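Local coordinates for conserved domain protein (Porphyromonas gingivalis, PDB 3PNN) that probably acts as a cytoplasmic glycosyltransferase with an alpha/beta/alpha Rossmann-like fold, forming glycosidic linkages, at residues Lys66-Tyr71 and Ile75-Val80; Tyr154-Thr159 and Gly193-Arg198; Arg272-Thr277 and Ala287-Leu292; Glu291-Glu294 and Pro299-Leu302. All coordinates share one frame; numbering follows the deposited sequence.

Overall arrangement
From the N terminus, contact 1 comes first, closing the short turn between helix 60-71 and strand 77-81 within a beta-alpha-beta unit. Contact 2 follows in series and spans a longer excursion, mostly of strands, bringing the 3-10 turn that follows strand 148-155 up to strand 194-198; its centre lies about 35 Å from that of contact 1, on the opposite side of the chain's centre. Contact 3 folds helix 282-294 back onto the loop that precedes it, and contact 4 folds the C-terminal tail onto the helix's last turn. None encloses another: contacts 3 and 4 share Glu291 and Leu292, while contacts 2 and 3 touch through Asn158 with Arg272 and Tyr154 with Trp273.

Contact 1 of 4, residues Lys66-Tyr71 and Ile75-Val80; sequences KILTKY and IPVELV
Ile75 meets Tyr71 at the turn between helix 60-71 and strand 77-81. Its backbone N reaches Tyr71 O at 3.3 Å, a weak hydrogen bond with an N-H...O angle of 145°, while Ile75 CG2 sits 4.3 Å from Tyr71 CB. Beyond CB the tyrosine leads away from this segment: its hydroxyl bonds to Asp37, and its ring packs edge-to-face with Phe303.

Val77 spreads its two methyls over two helix residues. CG1, anti to the carbonyl carbon (chi1 -59°), lies 4.0 Å from Tyr71 CB, and CG2 touches Leu68 CD2, the valine and leucine slipping past each other in opposite directions. Leu79, two residues on, approaches differently. Here the leucines come tip to tip, with Leu68 CD1 3.8 Å from Leu79 CG and both methyls of Leu79 close by. One leucine thus serves two strand residues, with CD2 for Val77 and CD1 for Leu79.

The short helix and strand axes approach to 9.9 Å and run at 154°, nearly antiparallel, as expected where a helix returns to the next parallel strand of a beta-alpha-beta unit. Strand 77-81 then pairs with strand 50-55. With one weak backbone bond at the turn and only aliphatic contacts beyond it, cohesion here comes chiefly from burying hydrocarbon between helix and strand.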
loop_
_atom_site.group_PDB
_atom_site.type_symbol
_atom_site.label_atom_id
_atom_site.label_comp_id
_atom_site.label_asym_id
_atom_site.label_seq_id
_atom_site.Cartn_x
_atom_site.Cartn_y
_atom_site.Cartn_z
ATOM N N LYS A 66 11.430 -9.945 -15.690
ATOM C CA LYS A 66 10.055 -9.826 -16.164
ATOM C C LYS A 66 9.411 -8.492 -15.814
ATOM O O LYS A 66 8.463 -8.076 -16.472
ATOM C CB LYS A 66 9.191 -10.957 -15.578
ATOM C CG LYS A 66 9.489 -12.371 -16.117
ATOM C CD LYS A 66 8.600 -13.391 -15.401
ATOM C CE LYS A 66 8.441 -14.687 -16.189
ATOM N NZ LYS A 66 9.717 -15.423 -16.312
ATOM N N ILE A 67 9.893 -7.830 -14.770
ATOM C CA ILE A 67 9.242 -6.592 -14.331
ATOM C C ILE A 67 10.090 -5.336 -14.555
ATOM O O ILE A 67 9.629 -4.378 -15.181
ATOM C CB ILE A 67 8.750 -6.708 -12.873
ATOM C CG1 ILE A 67 7.710 -7.841 -12.781
ATOM C CG2 ILE A 67 8.180 -5.364 -12.377
ATOM C CD1 ILE A 67 6.994 -7.940 -11.453
ATOM N N LEU A 68 11.325 -5.326 -14.063
ATOM C CA LEU A 68 12.161 -4.134 -14.234
ATOM C C LEU A 68 12.388 -3.773 -15.701
ATOM O O LEU A 68 12.558 -2.599 -16.039
ATOM C CB LEU A 68 13.510 -4.274 -13.525
ATOM C CG LEU A 68 13.449 -4.082 -12.010
ATOM C CD1 LEU A 68 14.847 -3.774 -11.464
ATOM C CD2 LEU A 68 12.463 -2.974 -11.636
ATOM N N THR A 69 12.414 -4.778 -16.570
ATOM C CA THR A 69 12.648 -4.537 -17.988
ATOM C C THR A 69 11.503 -3.725 -18.596
ATOM O O THR A 69 11.675 -3.058 -19.617
ATOM C CB THR A 69 12.759 -5.848 -18.772
ATOM O OG1 THR A 69 11.642 -6.687 -18.441
ATOM C CG2 THR A 69 14.057 -6.567 -18.433
ATOM N N LYS A 70 10.330 -3.788 -17.976
ATOM C CA LYS A 70 9.185 -3.028 -18.491
ATOM C C LYS A 70 9.348 -1.525 -18.254
ATOM O O LYS A 70 8.858 -0.709 -19.043
ATOM C CB LYS A 70 7.871 -3.522 -17.867
ATOM C CG LYS A 70 7.421 -4.904 -18.360
ATOM C CD LYS A 70 6.005 -5.279 -17.877
ATOM C CE LYS A 70 5.975 -5.585 -16.383
ATOM N NZ LYS A 70 4.607 -5.991 -15.900
ATOM N N TYR A 71 10.032 -1.163 -17.169
ATOM C CA TYR A 71 10.089 0.240 -16.735
ATOM C C TYR A 71 11.435 0.920 -16.975
ATOM O O TYR A 71 11.507 2.142 -17.004
ATOM C CB TYR A 71 9.717 0.373 -15.250
ATOM C CG TYR A 71 8.490 -0.413 -14.844
ATOM C CD1 TYR A 71 7.349 -0.411 -15.638
ATOM C CD2 TYR A 71 8.466 -1.142 -13.654
ATOM C CE1 TYR A 71 6.219 -1.130 -15.272
ATOM C CE2 TYR A 71 7.339 -1.863 -13.276
ATOM C CZ TYR A 71 6.218 -1.848 -14.087
ATOM O OH TYR A 71 5.105 -2.578 -13.735
ATOM N N ILE A 75 11.535 5.431 -16.417
ATOM C CA ILE A 75 11.590 6.105 -15.127
ATOM C C ILE A 75 12.686 5.397 -14.324
ATOM O O ILE A 75 12.884 4.191 -14.494
ATOM C CB ILE A 75 10.231 6.007 -14.381
ATOM C CG1 ILE A 75 10.294 6.757 -13.045
ATOM C CG2 ILE A 75 9.830 4.547 -14.140
ATOM C CD1 ILE A 75 8.976 6.828 -12.319
ATOM N N PRO A 76 13.424 6.142 -13.484
ATOM C CA PRO A 76 14.449 5.490 -12.657
ATOM C C PRO A 76 13.826 4.445 -11.741
ATOM O O PRO A 76 12.733 4.665 -11.201
ATOM C CB PRO A 76 15.022 6.644 -11.832
ATOM C CG PRO A 76 14.761 7.875 -12.664
ATOM C CD PRO A 76 13.414 7.605 -13.296
ATOM N N VAL A 77 14.503 3.311 -11.578
ATOM C CA VAL A 77 13.984 2.243 -10.719
ATOM C C VAL A 77 15.078 1.718 -9.810
ATOM O O VAL A 77 16.227 1.664 -10.197
ATOM C CB VAL A 77 13.415 1.063 -11.523
ATOM C CG1 VAL A 77 12.273 1.525 -12.425
ATOM C CG2 VAL A 77 14.502 0.390 -12.351
ATOM N N GLU A 78 14.711 1.330 -8.593
ATOM C CA GLU A 78 15.677 0.767 -7.655
ATOM C C GLU A 78 15.008 -0.352 -6.864
ATOM O O GLU A 78 13.813 -0.261 -6.538
ATOM C CB GLU A 78 16.215 1.848 -6.702
ATOM C CG GLU A 78 17.013 1.256 -5.535
ATOM C CD GLU A 78 17.972 2.235 -4.863
ATOM O OE1 GLU A 78 17.838 3.466 -5.049
ATOM O OE2 GLU A 78 18.871 1.756 -4.136
ATOM N N LEU A 79 15.776 -1.401 -6.567
ATOM C CA LEU A 79 15.312 -2.495 -5.710
ATOM C C LEU A 79 15.907 -2.410 -4.304
ATOM O O LEU A 79 17.095 -2.132 -4.137
ATOM C CB LEU A 79 15.693 -3.851 -6.306
ATOM C CG LEU A 79 15.168 -4.150 -7.702
ATOM C CD1 LEU A 79 15.645 -5.541 -8.159
ATOM C CD2 LEU A 79 13.654 -4.054 -7.726
ATOM N N VAL A 80 15.062 -2.625 -3.297
ATOM C CA VAL A 80 15.521 -2.880 -1.935
ATOM C C VAL A 80 14.950 -4.217 -1.491
ATOM O O VAL A 80 14.018 -4.732 -2.108
ATOM C CB VAL A 80 15.163 -1.748 -0.931
ATOM C CG1 VAL A 80 15.797 -0.435 -1.381
ATOM C CG2 VAL A 80 13.631 -1.588 -0.750
#

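Contact 2 of 4, residues Tyr154-Thr159 and Gly193-Arg198; sequences YRVGNT and GTISFR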
loop_
_atom_site.group_PDB
_atom_site.type_symbol
_atom_site.label_atom_id
_atom_site.label_comp_id
_atom_site.label_asym_id
_atom_site.label_seq_id
_atom_site.Cartn_x
_atom_site.Cartn_y
_atom_site.Cartn_z
ATOM N N TYR A 154 -10.558 6.211 0.388
ATOM C CA TYR A 154 -11.614 5.666 -0.461
ATOM C C TYR A 154 -12.879 5.474 0.385
ATOM O O TYR A 154 -12.818 5.559 1.609
ATOM C CB TYR A 154 -11.148 4.353 -1.085
ATOM C CG TYR A 154 -10.036 4.594 -2.085
ATOM C CD1 TYR A 154 -10.329 4.802 -3.433
ATOM C CD2 TYR A 154 -8.707 4.683 -1.670
ATOM C CE1 TYR A 154 -9.326 5.054 -4.357
ATOM C CE2 TYR A 154 -7.692 4.945 -2.588
ATOM C CZ TYR A 154 -8.008 5.123 -3.928
ATOM O OH TYR A 154 -7.005 5.392 -4.841
ATOM N N ARG A 155 -14.023 5.237 -0.258
ATOM C CA ARG A 155 -15.269 5.018 0.483
ATOM C C ARG A 155 -15.542 3.516 0.585
ATOM O O ARG A 155 -15.500 2.809 -0.412
ATOM C CB ARG A 155 -16.447 5.745 -0.185
ATOM C CG ARG A 155 -16.391 7.284 -0.063
ATOM C CD ARG A 155 -15.729 7.973 -1.265
ATOM N NE ARG A 155 -15.677 9.433 -1.087
ATOM C CZ ARG A 155 -16.718 10.247 -1.270
ATOM N NH1 ARG A 155 -17.889 9.744 -1.647
ATOM N NH2 ARG A 155 -16.593 11.560 -1.083
ATOM N N VAL A 156 -15.809 3.036 1.797
ATOM C CA VAL A 156 -15.891 1.594 2.030
ATOM C C VAL A 156 -16.895 0.903 1.115
ATOM O O VAL A 156 -16.630 -0.197 0.618
ATOM C CB VAL A 156 -16.204 1.264 3.501
ATOM C CG1 VAL A 156 -17.624 1.723 3.877
ATOM C CG2 VAL A 156 -16.027 -0.242 3.749
ATOM N N GLY A 157 -18.031 1.553 0.865
ATOM C CA GLY A 157 -19.085 0.958 0.048
ATOM C C GLY A 157 -18.672 0.683 -1.388
ATOM O O GLY A 157 -19.293 -0.119 -2.088
ATOM N N ASN A 158 -17.613 1.354 -1.828
ATOM C CA ASN A 158 -17.068 1.153 -3.164
ATOM C C ASN A 158 -15.987 0.068 -3.199
ATOM O O ASN A 158 -15.439 -0.229 -4.266
ATOM C CB ASN A 158 -16.447 2.455 -3.700
ATOM C CG ASN A 158 -17.466 3.561 -3.908
ATOM O OD1 ASN A 158 -18.632 3.310 -4.235
ATOM N ND2 ASN A 158 -17.025 4.797 -3.730
ATOM N N THR A 159 -15.665 -0.522 -2.050
ATOM C CA THR A 159 -14.529 -1.448 -1.977
ATOM C C THR A 159 -14.904 -2.856 -1.541
ATOM O O THR A 159 -14.037 -3.633 -1.143
ATOM C CB THR A 159 -13.446 -0.938 -0.996
ATOM O OG1 THR A 159 -13.919 -1.065 0.360
ATOM C CG2 THR A 159 -13.078 0.535 -1.295
ATOM N N GLY A 193 -28.334 -4.610 2.555
ATOM C CA GLY A 193 -28.520 -3.178 2.708
ATOM C C GLY A 193 -27.561 -2.451 3.633
ATOM O O GLY A 193 -27.328 -1.259 3.455
ATOM N N THR A 194 -27.009 -3.150 4.620
ATOM C CA THR A 194 -26.145 -2.501 5.602
ATOM C C THR A 194 -24.757 -3.130 5.690
ATOM O O THR A 194 -24.600 -4.354 5.748
ATOM C CB THR A 194 -26.779 -2.495 7.005
ATOM O OG1 THR A 194 -26.720 -3.813 7.556
ATOM C CG2 THR A 194 -28.228 -2.041 6.936
ATOM N N ILE A 195 -23.747 -2.272 5.706
ATOM C CA ILE A 195 -22.365 -2.710 5.790
ATOM C C ILE A 195 -22.005 -2.933 7.258
ATOM O O ILE A 195 -22.141 -2.027 8.077
ATOM C CB ILE A 195 -21.427 -1.647 5.183
ATOM C CG1 ILE A 195 -21.838 -1.326 3.738
ATOM C CG2 ILE A 195 -19.979 -2.101 5.261
ATOM C CD1 ILE A 195 -21.035 -0.184 3.098
ATOM N N SER A 196 -21.557 -4.138 7.599
ATOM C CA SER A 196 -21.149 -4.401 8.976
ATOM C C SER A 196 -19.906 -5.286 9.115
ATOM O O SER A 196 -19.489 -5.956 8.167
ATOM C CB SER A 196 -22.318 -4.980 9.783
ATOM O OG SER A 196 -22.950 -6.040 9.088
ATOM N N PHE A 197 -19.310 -5.238 10.301
ATOM C CA PHE A 197 -18.248 -6.148 10.710
ATOM C C PHE A 197 -18.398 -6.399 12.209
ATOM O O PHE A 197 -19.247 -5.790 12.854
ATOM C CB PHE A 197 -16.872 -5.560 10.408
ATOM C CG PHE A 197 -16.557 -4.298 11.173
ATOM C CD1 PHE A 197 -15.846 -4.350 12.363
ATOM C CD2 PHE A 197 -16.952 -3.058 10.690
ATOM C CE1 PHE A 197 -15.542 -3.189 13.067
ATOM C CE2 PHE A 197 -16.655 -1.894 11.389
ATOM C CZ PHE A 197 -15.947 -1.962 12.580
ATOM N N ARG A 198 -17.582 -7.292 12.757
ATOM C CA ARG A 198 -17.582 -7.546 14.192
ATOM C C ARG A 198 -16.247 -7.120 14.773
ATOM O O ARG A 198 -15.198 -7.449 14.220
ATOM C CB ARG A 198 -17.819 -9.028 14.480
ATOM C CG ARG A 198 -19.216 -9.519 14.156
ATOM C CD ARG A 198 -19.369 -10.979 14.556
ATOM N NE ARG A 198 -20.718 -11.486 14.322
ATOM C CZ ARG A 198 -21.700 -11.435 15.217
ATOM N NH1 ARG A 198 -22.898 -11.922 14.920
ATOM N NH2 ARG A 198 -21.486 -10.896 16.409
#
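Ile195 meets Val156 and Gly157 without an aromatic face or edge between them; the rings of the two segments pack elsewhere. That of Phe197 packs among Ile188, Cys205 and Leu207, and that of Tyr154 lies by Trp273 and Thr269, its hydroxyl bonded to the backbone O of Tyr127.

The contact itself is made by one methyl. Ile195 points toward the other segment with its chain extended (chi2 175°), which carries CD1 out to 3.8 Å from Gly157 CA and 4.0 Å from Val156 CG1. The valine and isoleucine reach for each other tip to tip. With chi1 at 67°, Val156 holds CG1 between its backbone N and carbonyl carbon, and this is the branch that touches. Gly157 offers its bare CA to the same methyl.

The turn that presents these two residues is fixed from within. Val156 O is gripped twice by Thr159, by the backbone N at 2.9 Å and by OG1, also at 2.9 Å; the hydroxyl comes in 19° from the carbonyl plane. Arg190 also bonds to Gly157 O.

Strand 148-155 ends just before this 3-10 turn, where Val156 packs on Val213 of strand 212-215. Strand 194-198 lies between strands 179-191 and 204-207, and Ile195 packs on Ile188 of the first and Leu207 of the second. The contact is therefore a small buried apolar joint between the 3-10 turn that follows strand 148-155 and the antiparallel meander of strands 179-191, 194-198 and 204-207.

Contact 3 of 4, residues Arg272-Thr277 and Ala287-Leu292; sequences RWFGVT and AKLREL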
loop_
_atom_site.group_PDB
_atom_site.type_symbol
_atom_site.label_atom_id
_atom_site.label_comp_id
_atom_site.label_asym_id
_atom_site.label_seq_id
_atom_site.Cartn_x
_atom_site.Cartn_y
_atom_site.Cartn_z
ATOM N N ARG A 272 -11.674 5.615 -8.203
ATOM C CA ARG A 272 -12.274 4.424 -7.612
ATOM C C ARG A 272 -11.297 3.241 -7.642
ATOM O O ARG A 272 -10.731 2.924 -8.688
ATOM C CB ARG A 272 -13.549 4.070 -8.372
ATOM C CG ARG A 272 -14.630 5.142 -8.253
ATOM C CD ARG A 272 -15.449 4.901 -7.007
ATOM N NE ARG A 272 -16.161 3.631 -7.140
ATOM C CZ ARG A 272 -17.423 3.513 -7.552
ATOM N NH1 ARG A 272 -17.974 2.308 -7.657
ATOM N NH2 ARG A 272 -18.135 4.597 -7.850
ATOM N N TRP A 273 -11.132 2.593 -6.489
ATOM C CA TRP A 273 -10.273 1.428 -6.338
ATOM C C TRP A 273 -10.916 0.202 -6.979
ATOM O O TRP A 273 -12.136 0.038 -6.960
ATOM C CB TRP A 273 -10.044 1.144 -4.848
ATOM C CG TRP A 273 -9.458 -0.233 -4.568
ATOM C CD1 TRP A 273 -8.141 -0.550 -4.438
ATOM C CD2 TRP A 273 -10.186 -1.456 -4.376
ATOM N NE1 TRP A 273 -7.996 -1.900 -4.192
ATOM C CE2 TRP A 273 -9.240 -2.476 -4.152
ATOM C CE3 TRP A 273 -11.546 -1.785 -4.386
ATOM C CZ2 TRP A 273 -9.608 -3.803 -3.925
ATOM C CZ3 TRP A 273 -11.911 -3.103 -4.163
ATOM C CH2 TRP A 273 -10.943 -4.097 -3.947
ATOM N N PHE A 274 -10.094 -0.657 -7.555
ATOM C CA PHE A 274 -10.512 -2.046 -7.695
ATOM C C PHE A 274 -9.361 -3.035 -7.587
ATOM O O PHE A 274 -8.192 -2.670 -7.667
ATOM C CB PHE A 274 -11.366 -2.300 -8.929
ATOM C CG PHE A 274 -10.845 -1.687 -10.169
ATOM C CD1 PHE A 274 -9.923 -2.368 -10.960
ATOM C CD2 PHE A 274 -11.302 -0.440 -10.583
ATOM C CE1 PHE A 274 -9.445 -1.805 -12.148
ATOM C CE2 PHE A 274 -10.832 0.128 -11.760
ATOM C CZ PHE A 274 -9.902 -0.554 -12.545
ATOM N N GLY A 275 -9.715 -4.290 -7.375
ATOM C CA GLY A 275 -8.729 -5.299 -7.073
ATOM C C GLY A 275 -9.421 -6.633 -6.964
ATOM O O GLY A 275 -10.651 -6.709 -6.870
ATOM N N VAL A 276 -8.625 -7.691 -6.998
ATOM C CA VAL A 276 -9.166 -9.036 -6.977
ATOM C C VAL A 276 -9.015 -9.583 -5.570
ATOM O O VAL A 276 -7.926 -9.988 -5.176
ATOM C CB VAL A 276 -8.421 -9.941 -7.974
ATOM C CG1 VAL A 276 -8.956 -11.391 -7.917
ATOM C CG2 VAL A 276 -8.514 -9.383 -9.381
ATOM N N THR A 277 -10.096 -9.566 -4.797
ATOM C CA THR A 277 -10.059 -10.144 -3.452
ATOM C C THR A 277 -10.326 -11.642 -3.519
ATOM O O THR A 277 -9.610 -12.441 -2.920
ATOM C CB THR A 277 -11.083 -9.477 -2.505
ATOM O OG1 THR A 277 -10.971 -8.058 -2.606
ATOM C CG2 THR A 277 -10.829 -9.897 -1.064
ATOM N N ALA A 287 -13.205 -6.347 -16.898
ATOM C CA ALA A 287 -14.182 -5.511 -17.592
ATOM C C ALA A 287 -13.945 -4.018 -17.337
ATOM O O ALA A 287 -14.081 -3.194 -18.246
ATOM C CB ALA A 287 -15.611 -5.914 -17.213
ATOM N N LYS A 288 -13.582 -3.653 -16.115
ATOM C CA LYS A 288 -13.372 -2.245 -15.796
ATOM C C LYS A 288 -12.165 -1.683 -16.536
ATOM O O LYS A 288 -12.200 -0.560 -17.042
ATOM C CB LYS A 288 -13.200 -2.034 -14.291
ATOM C CG LYS A 288 -13.004 -0.577 -13.915
ATOM C CD LYS A 288 -14.202 0.271 -14.334
ATOM C CE LYS A 288 -14.022 1.721 -13.925
ATOM N NZ LYS A 288 -15.197 2.538 -14.335
ATOM N N LEU A 289 -11.086 -2.460 -16.604
ATOM C CA LEU A 289 -9.911 -2.001 -17.338
ATOM C C LEU A 289 -10.228 -1.844 -18.837
ATOM O O LEU A 289 -9.730 -0.935 -19.507
ATOM C CB LEU A 289 -8.741 -2.975 -17.141
ATOM C CG LEU A 289 -8.172 -3.007 -15.712
ATOM C CD1 LEU A 289 -7.180 -4.174 -15.564
ATOM C CD2 LEU A 289 -7.506 -1.692 -15.334
ATOM N N ARG A 290 -11.036 -2.751 -19.370
ATOM C CA ARG A 290 -11.421 -2.674 -20.784
ATOM C C ARG A 290 -12.245 -1.405 -21.036
ATOM O O ARG A 290 -12.044 -0.691 -22.034
ATOM C CB ARG A 290 -12.211 -3.925 -21.193
ATOM C CG ARG A 290 -12.212 -4.199 -22.695
ATOM C CD ARG A 290 -13.604 -4.525 -23.243
ATOM N NE ARG A 290 -14.309 -5.554 -22.480
ATOM C CZ ARG A 290 -15.424 -5.340 -21.784
ATOM N NH1 ARG A 290 -16.000 -6.336 -21.120
ATOM N NH2 ARG A 290 -15.970 -4.129 -21.752
ATOM N N GLU A 291 -13.167 -1.133 -20.122
ATOM C CA GLU A 291 -14.014 0.053 -20.221
ATOM C C GLU A 291 -13.222 1.366 -20.129
ATOM O O GLU A 291 -13.471 2.298 -20.901
ATOM C CB GLU A 291 -15.132 -0.006 -19.173
ATOM C CG GLU A 291 -16.201 -1.052 -19.494
ATOM C CD GLU A 291 -17.030 -1.454 -18.286
ATOM O OE1 GLU A 291 -16.970 -0.753 -17.255
ATOM O OE2 GLU A 291 -17.741 -2.480 -18.369
ATOM N N LEU A 292 -12.269 1.443 -19.206
ATOM C CA LEU A 292 -11.445 2.639 -19.075
ATOM C C LEU A 292 -10.578 2.846 -20.312
ATOM O O LEU A 292 -10.294 3.981 -20.713
ATOM C CB LEU A 292 -10.538 2.521 -17.851
ATOM C CG LEU A 292 -11.254 2.561 -16.506
ATOM C CD1 LEU A 292 -10.298 2.164 -15.387
ATOM C CD2 LEU A 292 -11.829 3.955 -16.283
#
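Lys288 O accepts the backbone N of Leu292 at 2.9 Å, an ordinary helical bond; one turn apart, the two residues share the side of helix 282-294 that faces Phe274. The contact itself is apolar, and Phe274 carries the loop's share of it. Its chi1 of 46° places the ring between the backbone N and the carbonyl carbon and swings it out to the helix.

Lys288 CB lies over one face, 4.2 Å from the ring centroid and 17° off the normal, a CH-pi contact; lysine and phenylalanine cross at about a right angle. Still closer approaches of the lysine CG are doubtful, and the side chain is deposited in two conformers. Two leucines take the edge, near the ring plane: Leu289 CD2 lies 3.7 Å from CE1 and Leu292 CD1 4.0 Å from CZ.

Phe126 also stacks with the Phe274 ring and touches Leu289 and Leu292, while Val285 adds another contact from an earlier turn of the helix. The helix is thus docked on its preceding loop by aromatic and aliphatic packing, to which the lysine contributes its hydrocarbon portion rather than its charge.

Contact 4 of 4, residues Glu291-Glu294 and Pro299-Leu302; sequences ELTE and PTKL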
loop_
_atom_site.group_PDB
_atom_site.type_symbol
_atom_site.label_atom_id
_atom_site.label_comp_id
_atom_site.label_asym_id
_atom_site.label_seq_id
_atom_site.Cartn_x
_atom_site.Cartn_y
_atom_site.Cartn_z
ATOM N N GLU A 291 -13.167 -1.133 -20.122
ATOM C CA GLU A 291 -14.014 0.053 -20.221
ATOM C C GLU A 291 -13.222 1.366 -20.129
ATOM O O GLU A 291 -13.471 2.298 -20.901
ATOM C CB GLU A 291 -15.132 -0.006 -19.173
ATOM C CG GLU A 291 -16.201 -1.052 -19.494
ATOM C CD GLU A 291 -17.030 -1.454 -18.286
ATOM O OE1 GLU A 291 -16.970 -0.753 -17.255
ATOM O OE2 GLU A 291 -17.741 -2.480 -18.369
ATOM N N LEU A 292 -12.269 1.443 -19.206
ATOM C CA LEU A 292 -11.445 2.639 -19.075
ATOM C C LEU A 292 -10.578 2.846 -20.312
ATOM O O LEU A 292 -10.294 3.981 -20.713
ATOM C CB LEU A 292 -10.538 2.521 -17.851
ATOM C CG LEU A 292 -11.254 2.561 -16.506
ATOM C CD1 LEU A 292 -10.298 2.164 -15.387
ATOM C CD2 LEU A 292 -11.829 3.955 -16.283
ATOM N N THR A 293 -10.142 1.742 -20.906
ATOM C CA THR A 293 -9.314 1.802 -22.109
ATOM C C THR A 293 -10.148 2.271 -23.302
ATOM O O THR A 293 -9.706 3.121 -24.077
ATOM C CB THR A 293 -8.645 0.444 -22.407
ATOM O OG1 THR A 293 -7.805 0.081 -21.298
ATOM C CG2 THR A 293 -7.807 0.516 -23.687
ATOM N N GLU A 294 -11.355 1.732 -23.441
ATOM C CA GLU A 294 -12.253 2.171 -24.514
ATOM C C GLU A 294 -12.617 3.658 -24.369
ATOM O O GLU A 294 -12.880 4.344 -25.356
ATOM C CB GLU A 294 -13.513 1.296 -24.565
ATOM C CG GLU A 294 -13.251 -0.123 -25.087
ATOM C CD GLU A 294 -14.414 -1.092 -24.859
ATOM O OE1 GLU A 294 -15.413 -0.703 -24.214
ATOM O OE2 GLU A 294 -14.318 -2.253 -25.320
ATOM N N PRO A 299 -3.882 3.878 -22.982
ATOM C CA PRO A 299 -3.674 3.216 -24.273
ATOM C C PRO A 299 -3.869 1.711 -24.129
ATOM O O PRO A 299 -3.777 1.182 -23.018
ATOM C CB PRO A 299 -2.209 3.523 -24.581
ATOM C CG PRO A 299 -1.578 3.627 -23.240
ATOM C CD PRO A 299 -2.612 4.337 -22.394
ATOM N N THR A 300 -4.133 1.016 -25.232
ATOM C CA THR A 300 -4.319 -0.436 -25.140
ATOM C C THR A 300 -3.106 -1.147 -24.544
ATOM O O THR A 300 -3.249 -2.053 -23.726
ATOM C CB THR A 300 -4.663 -1.068 -26.494
ATOM O OG1 THR A 300 -5.907 -0.541 -26.951
ATOM C CG2 THR A 300 -4.789 -2.592 -26.346
ATOM N N LYS A 301 -1.911 -0.735 -24.947
ATOM C CA LYS A 301 -0.691 -1.300 -24.383
ATOM C C LYS A 301 0.075 -0.209 -23.650
ATOM O O LYS A 301 0.403 0.822 -24.227
ATOM C CB LYS A 301 0.201 -1.902 -25.475
ATOM C CG LYS A 301 -0.377 -3.137 -26.126
ATOM C CD LYS A 301 0.585 -3.740 -27.138
ATOM C CE LYS A 301 -0.072 -4.899 -27.873
ATOM N NZ LYS A 301 -1.416 -4.512 -28.399
ATOM N N LEU A 302 0.365 -0.450 -22.382
ATOM C CA LEU A 302 1.049 0.531 -21.542
ATOM C C LEU A 302 2.564 0.469 -21.716
ATOM O O LEU A 302 3.211 1.481 -21.964
ATOM C CB LEU A 302 0.716 0.297 -20.067
ATOM C CG LEU A 302 -0.740 0.294 -19.595
ATOM C CD1 LEU A 302 -0.788 0.051 -18.092
ATOM C CD2 LEU A 302 -1.434 1.601 -19.946
HETATM O O HOH W 1 -5.306 -0.442 -21.094
#
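Thr293, on the last turn of helix 282-294, points its CB toward the tail at Pro299 and Thr300 and divides there into a polar and an apolar branch. From CB, OG1 stands anti to the carbonyl carbon (chi1 -60°), beside the backbone N. That position lets it bond back to Leu289 O one turn earlier in the helix and also accept a hydrogen from a water at 2.6 Å. The same water gives its other hydrogen to Pro299 O at 2.9 Å, so a single solvent molecule spans the helix and the tail. With the Leu289 carbonyl necessarily the acceptor, the hydroxyl gives its proton to the helix and takes one from the water.

CG2, the other tip, is anti to the backbone N and lies against the tail directly. It touches Thr300 CA at 3.9 Å and Thr300 OG1 at the same distance, with Pro299 O at 4.1 Å. The two threonine side chains cross at about a right angle, meeting as methyl against hydroxyl. Pro299 points its CB away from the helix, and its side chain rests on Tyr41; its carbonyl O is what faces Thr293.

The tail continues past this point to helix 35-46, where Leu302 packs on Tyr38 and Tyr41 and its backbone N bonds to Asp33; Thr293 also touches Pro30. This is a surface joint of a C-terminal tail that doubles back after the final helix of the chain, joined to that helix's last turn through one threonine and a bridging water.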